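Local coordinates for DegV family protein (Thermus thermophilus, PDB 2DT8) that binds fatty acid, here palmitic acid, as a member of the DegV family, and carries a zinc ion, at residues V155-A160 and G193-A198. Numbering follows the deposited sequence.
Sequences VRFSVA and GRVEAA. With PLM (palmitic acid), chain C.
F157 and V195 meet beside the tail of the bound palmitic acid in this DegV-family fatty acid binding protein. F157 lies on strand 154-158, next to strand 273-279 in a mixed sheet; its backbone also bonds to L188 of strand 185-191. V195 lies on strand 194-201 of a two-stranded antiparallel hairpin. No hydrogen bond joins the two segments directly; side chains and one water do.

F157 can be followed outward. Its CB lies 3.8 Å from CF of the palmitic acid. With chi1 at 68°, CG sits between the backbone N and the carbonyl carbon, and the ring reaches along the lipid. CG meets CF and CD of the lipid. CD1 and CE1 both meet CD of the palmitic acid, which stands 3.8 Å above the ring plane, over the ring centre. CZ touches CA and CB of the lipid and approaches V195 CG1 obliquely at 4.4 Å. V195 turns its other branch, CG2, to the lipid, 3.8 Å from C9 of the palmitic acid. Cut back to an alanine here, the F157 side chain would lose its ring, which would probably open a gap along the lipid tail and cost V195 CG1 its contact with CZ. L188 and L190 of strand 185-191 also pack against F157.

At the second meeting point a methyl group lies on a guanidinium: A198 CB sits over one face of the R156 group, 3.6 Å from NE. The arginine chain bends at chi2 (-65°), and NH1 folds back to its own strand. It donates to V155 O in the plane of the guanidinium but from above the carbonyl plane. T189 OG1 also bonds to V155 O. I211 and A214 of helix 204-219 touch the R156 side chain. A water at the guanidinium edge bridges the strands: it accepts from R156 NE at 2.8 Å and donates to A198 O at 2.7 Å.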
loop_
_atom_site.group_PDB
_atom_site.type_symbol
_atom_site.label_atom_id
_atom_site.label_comp_id
_atom_site.label_asym_id
_atom_site.label_seq_id
_atom_site.Cartn_x
_atom_site.Cartn_y
_atom_site.Cartn_z
ATOM N N VAL A 155 5.126 -9.590 -0.150
ATOM C CA VAL A 155 3.856 -9.195 0.436
ATOM C C VAL A 155 2.922 -10.379 0.626
ATOM O O VAL A 155 2.767 -11.223 -0.256
ATOM C CB VAL A 155 3.110 -8.079 -0.374
ATOM C CG1 VAL A 155 2.968 -8.466 -1.844
ATOM C CG2 VAL A 155 1.723 -7.831 0.253
ATOM N N ARG A 156 2.344 -10.459 1.822
ATOM C CA ARG A 156 1.353 -11.472 2.139
ATOM C C ARG A 156 0.329 -10.816 3.040
ATOM O O ARG A 156 0.673 -10.003 3.896
ATOM C CB ARG A 156 1.957 -12.658 2.900
ATOM C CG ARG A 156 2.759 -13.627 2.052
ATOM C CD ARG A 156 1.896 -14.339 1.019
ATOM N NE ARG A 156 2.656 -15.367 0.301
ATOM C CZ ARG A 156 3.535 -15.119 -0.666
ATOM N NH1 ARG A 156 3.783 -13.875 -1.051
ATOM N NH2 ARG A 156 4.178 -16.123 -1.259
ATOM N N PHE A 157 -0.933 -11.158 2.839
ATOM C CA PHE A 157 -1.975 -10.644 3.716
ATOM C C PHE A 157 -3.159 -11.586 3.732
ATOM O O PHE A 157 -3.305 -12.448 2.861
ATOM C CB PHE A 157 -2.429 -9.221 3.321
ATOM C CG PHE A 157 -3.165 -9.130 2.005
ATOM C CD1 PHE A 157 -2.473 -9.127 0.790
ATOM C CD2 PHE A 157 -4.551 -8.981 1.981
ATOM C CE1 PHE A 157 -3.158 -8.966 -0.425
ATOM C CE2 PHE A 157 -5.244 -8.822 0.773
ATOM C CZ PHE A 157 -4.542 -8.815 -0.438
ATOM N N SER A 158 -3.979 -11.453 4.769
ATOM C CA SER A 158 -5.198 -12.240 4.891
ATOM C C SER A 158 -6.329 -11.249 5.152
ATOM O O SER A 158 -6.084 -10.086 5.501
ATOM C CB SER A 158 -5.078 -13.240 6.041
ATOM O OG SER A 158 -6.176 -14.143 6.052
ATOM N N VAL A 159 -7.565 -11.711 4.959
ATOM C CA VAL A 159 -8.762 -10.892 5.141
ATOM C C VAL A 159 -9.851 -11.747 5.779
ATOM O O VAL A 159 -9.830 -12.971 5.655
ATOM C CB VAL A 159 -9.292 -10.359 3.784
ATOM C CG1 VAL A 159 -8.302 -9.378 3.182
ATOM C CG2 VAL A 159 -9.512 -11.516 2.809
ATOM N N ALA A 160 -10.798 -11.111 6.461
ATOM C CA ALA A 160 -11.881 -11.857 7.101
ATOM C C ALA A 160 -12.826 -12.432 6.055
ATOM O O ALA A 160 -13.383 -13.512 6.243
ATOM C CB ALA A 160 -12.661 -10.943 8.054
ATOM N N GLY A 193 1.315 -6.153 -9.683
ATOM C CA GLY A 193 0.369 -5.118 -9.316
ATOM C C GLY A 193 -1.111 -5.516 -9.191
ATOM O O GLY A 193 -2.001 -4.678 -9.028
ATOM N N ARG A 194 -1.333 -6.824 -9.281
ATOM C CA ARG A 194 -2.666 -7.416 -9.217
ATOM C C ARG A 194 -2.731 -8.427 -8.071
ATOM O O ARG A 194 -1.785 -9.179 -7.845
ATOM C CB ARG A 194 -2.960 -8.109 -10.557
ATOM C CG ARG A 194 -4.157 -9.053 -10.599
ATOM C CD ARG A 194 -4.185 -9.770 -11.960
ATOM N NE ARG A 194 -5.032 -10.965 -11.989
ATOM C CZ ARG A 194 -6.330 -10.971 -12.278
ATOM N NH1 ARG A 194 -6.958 -9.841 -12.569
ATOM N NH2 ARG A 194 -7.002 -12.117 -12.275
ATOM N N VAL A 195 -3.851 -8.453 -7.357
ATOM C CA VAL A 195 -4.010 -9.393 -6.254
ATOM C C VAL A 195 -4.024 -10.821 -6.802
ATOM O O VAL A 195 -4.626 -11.092 -7.843
ATOM C CB VAL A 195 -5.321 -9.119 -5.482
ATOM C CG1 VAL A 195 -5.573 -10.224 -4.454
ATOM C CG2 VAL A 195 -5.223 -7.757 -4.785
ATOM N N GLU A 196 -3.347 -11.722 -6.101
ATOM C CA GLU A 196 -3.293 -13.122 -6.502
ATOM C C GLU A 196 -3.399 -14.002 -5.273
ATOM O O GLU A 196 -3.124 -13.562 -4.154
ATOM C CB GLU A 196 -1.983 -13.434 -7.234
ATOM C CG GLU A 196 -1.754 -12.665 -8.542
ATOM C CD GLU A 196 -2.755 -13.005 -9.644
ATOM O OE1 GLU A 196 -3.501 -13.997 -9.510
ATOM O OE2 GLU A 196 -2.782 -12.272 -10.661
ATOM N N ALA A 197 -3.796 -15.248 -5.480
ATOM C CA ALA A 197 -3.937 -16.192 -4.382
ATOM C C ALA A 197 -2.566 -16.715 -3.972
ATOM O O ALA A 197 -1.682 -16.897 -4.817
ATOM C CB ALA A 197 -4.837 -17.348 -4.809
ATOM N N ALA A 198 -2.397 -16.959 -2.673
ATOM C CA ALA A 198 -1.143 -17.464 -2.138
ATOM C C ALA A 198 -1.359 -18.465 -1.008
ATOM O O ALA A 198 -0.639 -18.442 -0.007
ATOM C CB ALA A 198 -0.280 -16.311 -1.645
HETATM C C1 PLM C . -9.561 4.113 -6.290
HETATM O O1 PLM C . -8.923 4.379 -7.432
HETATM O O2 PLM C . -10.743 4.364 -6.192
HETATM C C2 PLM C . -8.805 3.497 -5.130
HETATM C C3 PLM C . -8.755 1.977 -5.319
HETATM C C4 PLM C . -8.040 1.319 -4.136
HETATM C C5 PLM C . -7.968 -0.188 -4.374
HETATM C C6 PLM C . -7.175 -0.863 -3.256
HETATM C C7 PLM C . -7.160 -2.358 -3.501
HETATM C C8 PLM C . -6.216 -3.030 -2.532
HETATM C C9 PLM C . -5.974 -4.457 -3.020
HETATM C CA PLM C . -5.565 -5.335 -1.854
HETATM C CB PLM C . -4.066 -5.193 -1.665
HETATM C CC PLM C . -3.802 -4.433 -0.377
HETATM C CD PLM C . -2.903 -5.271 0.512
HETATM C CE PLM C . -2.787 -4.595 1.876
HETATM C CF PLM C . -1.972 -5.483 2.828
HETATM C CG PLM C . -0.481 -5.330 2.524
HETATM O O HOH W 1 1.873 -17.930 0.985
#